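Local atomic coordinates of uncharacterized protein (Bacteroides ovatus, PDB entry 4DQA), a protein that is of unknown function but probably binds carbohydrate, joining an E-set-like N-terminal domain to a concanavalin A-like lectin/glucanase domain. Residues F160-E166 against R287-R293; T183-M187 against I253-P258; N211-T215 against K236-Y240; L312-Y316 against K330-I336. All coordinates share one frame. Where two conformers were deposited one is given. Residue numbers count along the deposited sequence, not the author numbering.

The four contacts sample the lectin-like part of the chain. Contacts 1, 3 and 4 reach one large antiparallel sheet, in which strands 282-289 and 312-316 are neighbours. Val288 N and O from contact 1 lie 3.0 Å from Leu314 O and 2.8 Å from Ala313 N of contact 4, both probable hydrogen bonds. Contact 2 lies against contact 1, their centres 12 Å apart; Tyr165 OH is 2.8 Å from Met187 O and Phe160 O is 2.9 Å from Phe256 N. Contact 3 bridges to a smaller sheet; its centre is 14 Å from that of contact 1 and 25 Å from that of contact 4. The contacts themselves identify no binding site.

Contact 1: F160-E166 against R287-R293; sequences FSSFTYE and RVWSVAR
Strands 163-166 and 287-289 run antiparallel, their axes at 173° and 4.7 Å apart at closest approach; 160-162 and 290-293 are loop. Thr164/Trp289 and Glu166/Arg287 form hydrogen-bonded pairs, with Tyr165/Val288 the non-hydrogen-bonded pair between them. The backbone bonds are Thr164 N to Trp289 O (3.0 Å), Trp289 N to Thr164 O (2.8 Å), Glu166 N to Arg287 O (3.0 Å) and Arg287 N to Glu166 O (2.8 Å). Past Trp289, the Thr164 hydroxyl (chi1 m) follows the departing chain: OG1 donates to Val291 O (2.7 Å) and accepts from Arg293 N (2.9 Å). On the face carrying Thr164, Glu166 (chi1 p, chi2 t) brings OE2 to Trp289 NE1 (2.8 Å) and Arg287 NH1 (2.9 Å, a salt bridge with weak hydrogen-bond geometry); one water joins OE2 to Arg293 NE. Arg287 also salt-bridges Glu285. On the other face the contacts are apolar: Phe160 CZ reaches Val288 CG1 (3.8 Å) and Tyr165 CD1 reaches Val288 CG2 (4.2 Å); the Tyr165 hydroxyl hydrogen-bonds Met187 O. This pairing joins two central strands of the lectin-like sheet; the buried Glu166 carboxylate is charge-balanced by Arg287, takes neutral hydrogen bonds from Trp289 and water, and OE1 bonds weakly to His225.

Contact 2: T183-M187 against I253-P258; sequences TEGVM and IDGFDP
Residues 183-187 make a tight turn closed by three backbone bonds: Thr183 N to Met187 O, and Val186 N and Met187 N both to Thr183 O, each 2.9 Å. Val186 and Met187 thus both face Thr183, a classic beta bulge, while Gly185 at phi/psi 88/-9 adopts a conformation that suits glycine. Residues 253-258 form an irregular extended loop; the nearest CA pairs are Thr183 with Pro258 (5.8 Å) and Val186 with Phe256 (7.1 Å). The main bump is the Phe256 ring (chi1 p, chi2 -82°), which fills the hollow bounded by Thr183, Val186 and Met187. Met187 CB sits over one ring face, 3.6 Å from the Phe256 centroid and 6° off its normal, a CH-pi contact. Val186 CG1 approaches Phe256 CD2 at 3.7 Å. Met187, a selenomethionine with chi1 t and chi2 p, reaches on past the ring: SE lies obliquely at 5.4 Å from the Phe256 centroid and CE meets Ile253 CD1 at 3.7 Å. Phe163 packs edge-to-face with Phe256 and touches Met187, tying both loops to the large lectin-like sheet. At the far end Thr183 OG1 donates to Pro258 O (2.8 Å); this one hydrogen bond gives direction to an otherwise apolar fit.

Contact 3: N211-T215 against K236-Y240; sequences NYRVT and KTGIY
The backbones stay apart here, so side chains span the gap: the nearest CA pair, Val214 with Ile239, is 7.5 Å apart, and the touching parts 212-214 and 237-239 run 35° from each other. Residues 212-213 and 236-240 are extended. Tyr212, with chi1 p (67°) and chi2 -82°, projects its ring straight across, and its hydroxyl reaches the opposite strand. Tyr212 OH donates to Thr237 OG1 at 2.7 Å. Thr237 presents that oxygen through chi1 t, and OG1 is also hydrogen-bonded to Thr229 O on the adjoining strand 223-231. Tyr212 OH also lies 3.1 Å from Gly238 N, but at an angle too poor for a hydrogen bond. At Gly238 a CB would point away and collide with the Tyr240 ring. Ile239, chi1 m and chi2 t, extends back toward the first segment: its CD1 touches Tyr212 CE2 at 3.7 Å, while CG2 meets Val214 CG1, chi1 m, at 3.8 Å. Tyr212, Val214, Thr237 and Ile239 are all buried. Strand 212-213 belongs to a three-stranded sheet with 187-190 and 203-208, and 236-241 to the large antiparallel sheet; side chains packed between two sheets in this way are consistent with the layered beta sandwich of the concanavalin A-like family.

Contact 4: L312-Y316 against K330-I336; sequences LALYY and KDATGRI
One carboxylate, that of Asp331, knits its own loop and also holds strand 312-316 of another sheet. Its chi1 of 94° lies between rotamer wells and sets OD2 to accept from Tyr315 N (3.0 Å) across the contact and from Thr333 OG1 (2.7 Å) within the loop, with a weak bond from Thr333 N (3.2 Å); OD1 accepts from Ile336 N (2.9 Å) and weakly from Arg335 N (3.1 Å). A second cross-bond, Ala332 N to Tyr315 O (2.8 Å), fixes the register, pairing Tyr315 with Ala332 (CA-CA 5.3 Å) and Tyr316 with Asp331 (5.3 Å). Residues 331-334 form a type I turn, Thr333 OG1 accepts from Arg335 N (3.0 Å) in an ST turn, and Gly334 takes positive phi (80/5). Asp331 N to Ile336 O (2.9 Å) closes the loop of a beta-hairpin between antiparallel strands 328-330 and 337-340. That hairpin belongs to a five-stranded sheet, whereas strand 312-316 pairs with 282-289 in the large sheet, where Ala313 and Leu314 make a classic bulge opposite Val288; the contact therefore joins two sheets of the lectin-like domain. Leu314, chi1 t and chi2 p in the given conformer, puts CD1 3.3 Å from Ile336 CG1, and Tyr315 CD2 touches Ala332 CB at 3.8 Å. Asp331 CB lies over the Tyr316 ring face, 3.8 Å from its centroid. A water bridges Ala313 O (2.7 Å) and Arg335 NE (2.9 Å).

Contact 1: F160-E166 against R287-R293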
# COMPACT_ATOMS: atom_id res chain seq x y z
N PHE A 160 -10.93 19.29 11.54
CA PHE A 160 -11.11 17.87 11.39
C PHE A 160 -12.21 17.44 12.35
O PHE A 160 -12.10 17.62 13.56
CB PHE A 160 -9.81 17.14 11.73
CG PHE A 160 -8.70 17.32 10.71
CD1 PHE A 160 -8.93 17.14 9.36
CD2 PHE A 160 -7.42 17.65 11.13
CE1 PHE A 160 -7.89 17.29 8.43
CE2 PHE A 160 -6.39 17.81 10.20
CZ PHE A 160 -6.63 17.63 8.86
N SER A 161 -13.28 16.88 11.81
CA SER A 161 -14.30 16.28 12.65
C SER A 161 -13.94 14.83 12.80
O SER A 161 -13.42 14.43 13.83
CB SER A 161 -15.70 16.51 12.07
OG SER A 161 -15.76 16.13 10.71
N SER A 162 -14.17 14.04 11.76
CA SER A 162 -13.60 12.70 11.73
C SER A 162 -12.20 12.79 11.12
O SER A 162 -11.95 13.60 10.23
CB SER A 162 -14.46 11.77 10.90
OG SER A 162 -15.75 11.69 11.50
N PHE A 163 -11.28 11.98 11.63
CA PHE A 163 -9.92 12.05 11.11
C PHE A 163 -9.14 10.80 11.44
O PHE A 163 -9.58 9.96 12.23
CB PHE A 163 -9.20 13.28 11.68
CG PHE A 163 -8.85 13.14 13.12
CD1 PHE A 163 -9.78 13.43 14.09
CD2 PHE A 163 -7.60 12.66 13.50
CE1 PHE A 163 -9.48 13.27 15.44
CE2 PHE A 163 -7.30 12.50 14.85
CZ PHE A 163 -8.25 12.81 15.81
N THR A 164 -7.98 10.71 10.80
CA THR A 164 -7.02 9.63 11.01
C THR A 164 -5.62 10.19 10.97
O THR A 164 -5.28 10.99 10.08
CB THR A 164 -7.14 8.57 9.90
OG1 THR A 164 -8.47 8.07 9.86
CG2 THR A 164 -6.18 7.41 10.14
N TYR A 165 -4.80 9.75 11.92
CA TYR A 165 -3.35 9.90 11.82
C TYR A 165 -2.82 8.50 11.63
O TYR A 165 -3.26 7.59 12.33
CB TYR A 165 -2.72 10.38 13.13
CG TYR A 165 -3.05 11.76 13.65
CD1 TYR A 165 -3.72 12.71 12.89
CD2 TYR A 165 -2.65 12.13 14.95
CE1 TYR A 165 -3.98 13.98 13.39
CE2 TYR A 165 -2.92 13.39 15.46
CZ TYR A 165 -3.57 14.32 14.68
OH TYR A 165 -3.84 15.58 15.18
N GLU A 166 -1.86 8.31 10.74
CA GLU A 166 -1.21 6.99 10.64
C GLU A 166 0.22 7.13 10.19
O GLU A 166 0.60 8.11 9.55
CB GLU A 166 -1.95 5.99 9.76
CG GLU A 166 -2.10 6.43 8.33
CD GLU A 166 -2.74 5.39 7.43
OE1 GLU A 166 -2.59 4.19 7.70
OE2 GLU A 166 -3.37 5.77 6.41
N ARG A 287 0.62 9.83 7.30
CA ARG A 287 -0.59 10.38 6.68
C ARG A 287 -1.53 11.00 7.67
O ARG A 287 -1.66 10.53 8.79
CB ARG A 287 -1.35 9.30 5.93
CG ARG A 287 -0.48 8.43 5.04
CD ARG A 287 -1.31 7.33 4.38
NE ARG A 287 -0.42 6.33 3.77
CZ ARG A 287 -0.64 5.04 3.75
NH1 ARG A 287 -1.74 4.52 4.30
NH2 ARG A 287 0.24 4.23 3.18
N VAL A 288 -2.25 12.01 7.21
CA VAL A 288 -3.40 12.54 7.95
C VAL A 288 -4.58 12.51 6.99
O VAL A 288 -4.45 12.95 5.84
CB VAL A 288 -3.20 13.97 8.40
CG1 VAL A 288 -4.47 14.48 9.11
CG2 VAL A 288 -2.03 14.09 9.35
N TRP A 289 -5.71 12.00 7.45
CA TRP A 289 -6.93 11.95 6.65
C TRP A 289 -8.01 12.75 7.35
O TRP A 289 -8.07 12.79 8.58
CB TRP A 289 -7.45 10.52 6.53
CG TRP A 289 -6.54 9.52 5.93
CD1 TRP A 289 -5.50 8.87 6.55
CD2 TRP A 289 -6.61 8.97 4.60
NE1 TRP A 289 -4.91 7.99 5.68
CE2 TRP A 289 -5.59 8.02 4.48
CE3 TRP A 289 -7.44 9.21 3.49
CZ2 TRP A 289 -5.36 7.31 3.31
CZ3 TRP A 289 -7.21 8.50 2.32
CH2 TRP A 289 -6.18 7.56 2.24
N SER A 290 -8.91 13.32 6.55
CA SER A 290 -10.09 13.99 7.07
C SER A 290 -11.33 13.08 7.17
O SER A 290 -12.48 13.54 7.13
CB SER A 290 -10.40 15.20 6.19
OG SER A 290 -10.62 14.79 4.85
N VAL A 291 -11.08 11.77 7.26
CA VAL A 291 -12.09 10.77 7.55
C VAL A 291 -11.52 9.78 8.56
O VAL A 291 -10.29 9.73 8.75
CB VAL A 291 -12.48 9.99 6.29
CG1 VAL A 291 -13.07 10.94 5.26
CG2 VAL A 291 -11.29 9.22 5.70
N ALA A 292 -12.40 9.02 9.20
CA ALA A 292 -11.97 7.91 10.03
C ALA A 292 -11.78 6.71 9.11
O ALA A 292 -12.75 6.15 8.59
CB ALA A 292 -13.01 7.59 11.12
N ARG A 293 -10.54 6.30 8.90
CA ARG A 293 -10.29 5.15 8.06
C ARG A 293 -10.75 3.89 8.80
O ARG A 293 -10.54 3.76 10.01
CB ARG A 293 -8.80 5.07 7.72
CG ARG A 293 -8.30 6.23 6.88
CD ARG A 293 -8.73 6.10 5.43
NE ARG A 293 -7.82 5.21 4.73
CZ ARG A 293 -7.96 4.86 3.46
NH1 ARG A 293 -9.01 5.26 2.77
NH2 ARG A 293 -7.05 4.07 2.91
O HOH W 1 -3.12 2.23 5.83
O HOH W 2 -5.21 4.03 5.26

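Contact 2: T183-M187 against I253-P258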
# COMPACT_ATOMS: atom_id res chain seq x y z
N THR A 183 -1.08 18.09 17.18
CA THR A 183 -1.14 19.44 17.68
C THR A 183 -1.15 19.40 19.19
O THR A 183 -2.14 19.05 19.81
CB THR A 183 -2.38 20.14 17.11
OG1 THR A 183 -2.32 20.04 15.68
CG2 THR A 183 -2.44 21.61 17.54
N GLU A 184 -0.01 19.73 19.79
CA GLU A 184 0.14 19.67 21.23
C GLU A 184 -0.91 20.50 21.96
O GLU A 184 -1.21 21.64 21.58
CB GLU A 184 1.55 20.10 21.64
CG GLU A 184 1.78 20.28 23.16
CD GLU A 184 1.57 19.05 24.00
OE1 GLU A 184 1.47 17.94 23.42
OE2 GLU A 184 1.49 19.20 25.24
N GLY A 185 -1.52 19.88 22.97
CA GLY A 185 -2.54 20.53 23.76
C GLY A 185 -3.93 20.36 23.16
O GLY A 185 -4.92 20.70 23.81
N VAL A 186 -3.99 19.82 21.94
CA VAL A 186 -5.25 19.71 21.22
C VAL A 186 -5.55 18.29 20.74
O VAL A 186 -6.58 17.70 21.12
CB VAL A 186 -5.28 20.68 20.02
CG1 VAL A 186 -6.58 20.56 19.24
CG2 VAL A 186 -5.08 22.13 20.52
N MSE A 187 -4.66 17.72 19.93
CA MSE A 187 -4.80 16.34 19.45
C MSE A 187 -3.44 15.85 18.96
O MSE A 187 -3.04 16.12 17.83
CB MSE A 187 -5.83 16.24 18.31
CG MSE A 187 -6.15 14.83 17.90
SE MSE A 187 -7.15 13.88 19.24
CE MSE A 187 -8.71 15.02 19.28
N ILE A 253 -16.55 15.35 21.23
CA ILE A 253 -16.11 16.58 20.58
C ILE A 253 -16.53 16.63 19.12
O ILE A 253 -16.63 15.60 18.44
CB ILE A 253 -14.56 16.78 20.64
CG1 ILE A 253 -13.84 15.69 19.86
CG2 ILE A 253 -14.09 16.82 22.09
CD1 ILE A 253 -12.33 15.88 19.72
N ASP A 254 -16.75 17.84 18.62
CA ASP A 254 -17.17 18.01 17.25
C ASP A 254 -15.99 17.89 16.30
O ASP A 254 -16.18 17.70 15.09
CB ASP A 254 -17.84 19.36 17.07
CG ASP A 254 -19.22 19.41 17.71
OD1 ASP A 254 -19.74 18.34 18.12
OD2 ASP A 254 -19.78 20.52 17.81
N GLY A 255 -14.78 18.02 16.84
CA GLY A 255 -13.57 17.97 16.04
C GLY A 255 -12.47 18.81 16.69
O GLY A 255 -12.53 19.14 17.87
N PHE A 256 -11.47 19.16 15.90
CA PHE A 256 -10.41 20.02 16.41
C PHE A 256 -9.77 20.82 15.27
O PHE A 256 -9.84 20.44 14.10
CB PHE A 256 -9.33 19.20 17.16
CG PHE A 256 -8.38 18.44 16.26
CD1 PHE A 256 -8.74 17.21 15.72
CD2 PHE A 256 -7.12 18.93 15.97
CE1 PHE A 256 -7.84 16.50 14.92
CE2 PHE A 256 -6.22 18.24 15.19
CZ PHE A 256 -6.60 17.02 14.65
N ASP A 257 -9.22 21.96 15.65
CA ASP A 257 -8.49 22.84 14.76
C ASP A 257 -7.00 22.47 14.82
O ASP A 257 -6.34 22.75 15.82
CB ASP A 257 -8.68 24.27 15.24
CG ASP A 257 -7.87 25.27 14.45
OD1 ASP A 257 -7.22 24.84 13.47
OD2 ASP A 257 -7.92 26.47 14.79
N PRO A 258 -6.47 21.82 13.76
CA PRO A 258 -5.06 21.38 13.83
C PRO A 258 -4.07 22.53 13.85
O PRO A 258 -2.90 22.36 14.19
CB PRO A 258 -4.88 20.57 12.55
CG PRO A 258 -5.87 21.19 11.59
CD PRO A 258 -7.08 21.51 12.45

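Contact 3: N211-T215 against K236-Y240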
# COMPACT_ATOMS: atom_id res chain seq x y z
N ASN A 211 -7.66 12.34 26.60
CA ASN A 211 -6.57 11.38 26.42
C ASN A 211 -6.95 9.95 26.72
O ASN A 211 -7.87 9.69 27.50
CB ASN A 211 -5.39 11.78 27.30
CG ASN A 211 -5.69 11.63 28.77
OD1 ASN A 211 -6.22 12.55 29.42
ND2 ASN A 211 -5.40 10.46 29.31
N TYR A 212 -6.23 9.02 26.10
CA TYR A 212 -6.25 7.63 26.49
C TYR A 212 -5.03 6.95 25.92
O TYR A 212 -4.33 7.51 25.08
CB TYR A 212 -7.54 6.92 26.06
CG TYR A 212 -7.74 6.74 24.57
CD1 TYR A 212 -8.23 7.77 23.78
CD2 TYR A 212 -7.47 5.52 23.96
CE1 TYR A 212 -8.44 7.60 22.41
CE2 TYR A 212 -7.67 5.34 22.58
CZ TYR A 212 -8.15 6.38 21.82
OH TYR A 212 -8.37 6.19 20.46
N ARG A 213 -4.77 5.73 26.37
CA ARG A 213 -3.55 5.03 26.02
C ARG A 213 -3.74 3.53 25.88
O ARG A 213 -4.77 2.97 26.30
CB ARG A 213 -2.47 5.31 27.07
CG ARG A 213 -2.81 4.77 28.45
CD ARG A 213 -1.60 4.94 29.35
NE ARG A 213 -1.79 4.61 30.76
CZ ARG A 213 -1.82 3.37 31.24
NH1 ARG A 213 -1.74 2.33 30.40
NH2 ARG A 213 -1.97 3.17 32.56
N VAL A 214 -2.77 2.89 25.25
CA VAL A 214 -2.77 1.44 25.12
C VAL A 214 -2.31 0.73 26.40
O VAL A 214 -2.04 1.39 27.42
CB VAL A 214 -1.91 0.99 23.94
CG1 VAL A 214 -2.43 1.64 22.66
CG2 VAL A 214 -0.43 1.35 24.17
N THR A 215 -2.25 -0.60 26.37
CA THR A 215 -1.96 -1.37 27.56
C THR A 215 -0.77 -2.35 27.42
O THR A 215 -0.55 -3.19 28.28
CB THR A 215 -3.25 -2.11 28.03
OG1 THR A 215 -3.75 -2.90 26.97
CG2 THR A 215 -4.33 -1.11 28.42
N LYS A 236 -16.66 7.25 18.35
CA LYS A 236 -15.66 6.23 18.64
C LYS A 236 -14.30 6.64 18.15
O LYS A 236 -14.13 7.14 17.04
CB LYS A 236 -16.02 4.89 18.01
CG LYS A 236 -17.34 4.35 18.54
CD LYS A 236 -17.73 3.05 17.83
CE LYS A 236 -16.83 1.89 18.24
NZ LYS A 236 -17.27 0.58 17.67
N THR A 237 -13.33 6.45 19.02
CA THR A 237 -11.93 6.66 18.66
C THR A 237 -11.15 5.40 18.99
O THR A 237 -11.48 4.66 19.92
CB THR A 237 -11.33 7.91 19.36
OG1 THR A 237 -9.90 7.97 19.17
CG2 THR A 237 -11.59 7.90 20.85
N GLY A 238 -10.14 5.12 18.17
CA GLY A 238 -9.30 3.96 18.38
C GLY A 238 -7.84 4.23 18.09
O GLY A 238 -7.50 5.08 17.26
N ILE A 239 -6.97 3.49 18.79
CA ILE A 239 -5.56 3.42 18.45
C ILE A 239 -5.30 2.00 17.98
O ILE A 239 -5.66 1.03 18.65
CB ILE A 239 -4.68 3.70 19.68
CG1 ILE A 239 -4.84 5.15 20.12
CG2 ILE A 239 -3.21 3.40 19.37
CD1 ILE A 239 -4.15 5.49 21.42
N TYR A 240 -4.68 1.90 16.80
CA TYR A 240 -4.45 0.64 16.14
C TYR A 240 -2.96 0.42 15.93
O TYR A 240 -2.24 1.34 15.55
CB TYR A 240 -5.14 0.64 14.76
CG TYR A 240 -6.64 0.78 14.79
CD1 TYR A 240 -7.23 2.03 14.92
CD2 TYR A 240 -7.46 -0.32 14.67
CE1 TYR A 240 -8.61 2.17 14.95
CE2 TYR A 240 -8.85 -0.18 14.70
CZ TYR A 240 -9.40 1.07 14.83
OH TYR A 240 -10.77 1.24 14.85

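Contact 4: L312-Y316 against K330-I336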
# COMPACT_ATOMS: atom_id res chain seq x y z
N LEU A 312 -7.36 12.53 1.81
CA LEU A 312 -5.98 12.47 2.25
C LEU A 312 -5.46 13.91 2.33
O LEU A 312 -5.30 14.58 1.31
CB LEU A 312 -5.16 11.66 1.28
CG LEU A 312 -3.71 11.41 1.61
CD1 LEU A 312 -3.51 10.69 2.96
CD2 LEU A 312 -3.07 10.60 0.47
N ALA A 313 -5.28 14.38 3.56
CA ALA A 313 -4.91 15.78 3.80
C ALA A 313 -3.41 16.02 3.83
O ALA A 313 -2.94 17.15 3.63
CB ALA A 313 -5.55 16.28 5.11
N LEU A 314 -2.64 14.97 4.09
CA LEU A 314 -1.19 15.07 4.21
C LEU A 314 -0.61 13.70 3.98
O LEU A 314 -1.13 12.71 4.49
CB LEU A 314 -0.81 15.54 5.61
CG LEU A 314 0.69 15.68 5.83
CD1 LEU A 314 1.17 16.89 5.05
CD2 LEU A 314 1.06 15.77 7.30
N TYR A 315 0.47 13.62 3.21
CA TYR A 315 1.14 12.34 2.95
C TYR A 315 2.61 12.53 2.76
O TYR A 315 3.04 13.14 1.78
CB TYR A 315 0.53 11.74 1.68
CG TYR A 315 0.92 10.31 1.33
CD1 TYR A 315 1.56 9.46 2.23
CD2 TYR A 315 0.60 9.82 0.08
CE1 TYR A 315 1.88 8.13 1.88
CE2 TYR A 315 0.92 8.53 -0.29
CZ TYR A 315 1.52 7.68 0.62
OH TYR A 315 1.81 6.40 0.21
N TYR A 316 3.41 11.99 3.67
CA TYR A 316 4.84 11.93 3.49
C TYR A 316 5.27 10.48 3.44
O TYR A 316 5.24 9.78 4.47
CB TYR A 316 5.58 12.63 4.63
CG TYR A 316 5.50 14.15 4.60
CD1 TYR A 316 6.13 14.86 3.58
CD2 TYR A 316 4.78 14.86 5.54
CE1 TYR A 316 6.05 16.24 3.53
CE2 TYR A 316 4.71 16.23 5.52
CZ TYR A 316 5.34 16.93 4.49
OH TYR A 316 5.28 18.30 4.43
N LYS A 330 7.93 19.10 0.64
CA LYS A 330 6.64 19.12 -0.03
C LYS A 330 6.02 17.74 0.03
O LYS A 330 6.64 16.77 -0.36
CB LYS A 330 6.82 19.55 -1.48
CG LYS A 330 7.58 20.85 -1.61
CD LYS A 330 7.74 21.27 -3.07
CE LYS A 330 6.40 21.49 -3.75
NZ LYS A 330 5.74 22.75 -3.32
N ASP A 331 4.79 17.67 0.52
CA ASP A 331 4.17 16.36 0.66
C ASP A 331 3.71 15.81 -0.69
O ASP A 331 3.73 16.50 -1.73
CB ASP A 331 3.03 16.42 1.68
CG ASP A 331 1.70 16.66 1.04
OD1 ASP A 331 1.59 17.63 0.25
OD2 ASP A 331 0.75 15.88 1.32
N ALA A 332 3.34 14.54 -0.66
CA ALA A 332 2.97 13.77 -1.85
C ALA A 332 1.65 14.17 -2.46
O ALA A 332 1.48 14.01 -3.67
CB ALA A 332 2.97 12.31 -1.52
N THR A 333 0.72 14.71 -1.67
CA THR A 333 -0.54 15.19 -2.23
C THR A 333 -0.38 16.45 -3.05
O THR A 333 -1.26 16.83 -3.81
CB THR A 333 -1.62 15.47 -1.18
OG1 THR A 333 -1.26 16.61 -0.38
CG2 THR A 333 -1.90 14.24 -0.28
N GLY A 334 0.73 17.15 -2.84
CA GLY A 334 0.88 18.47 -3.44
C GLY A 334 0.16 19.56 -2.68
O GLY A 334 0.11 20.71 -3.15
N ARG A 335 -0.43 19.24 -1.53
CA ARG A 335 -1.24 20.21 -0.80
C ARG A 335 -0.48 20.95 0.30
O ARG A 335 -0.85 22.08 0.66
CB ARG A 335 -2.47 19.55 -0.17
CG ARG A 335 -3.40 18.99 -1.21
CD ARG A 335 -4.49 18.13 -0.58
NE ARG A 335 -5.39 18.87 0.31
CZ ARG A 335 -6.42 19.59 -0.10
NH1 ARG A 335 -6.69 19.71 -1.38
NH2 ARG A 335 -7.20 20.21 0.79
N ILE A 336 0.58 20.32 0.80
CA ILE A 336 1.26 20.78 2.01
C ILE A 336 2.73 21.05 1.77
O ILE A 336 3.47 20.18 1.32
CB ILE A 336 1.21 19.73 3.13
CG1 ILE A 336 -0.24 19.38 3.50
CG2 ILE A 336 1.96 20.21 4.39
CD1 ILE A 336 -1.03 20.54 3.91
O HOH W 3 -4.57 19.27 3.05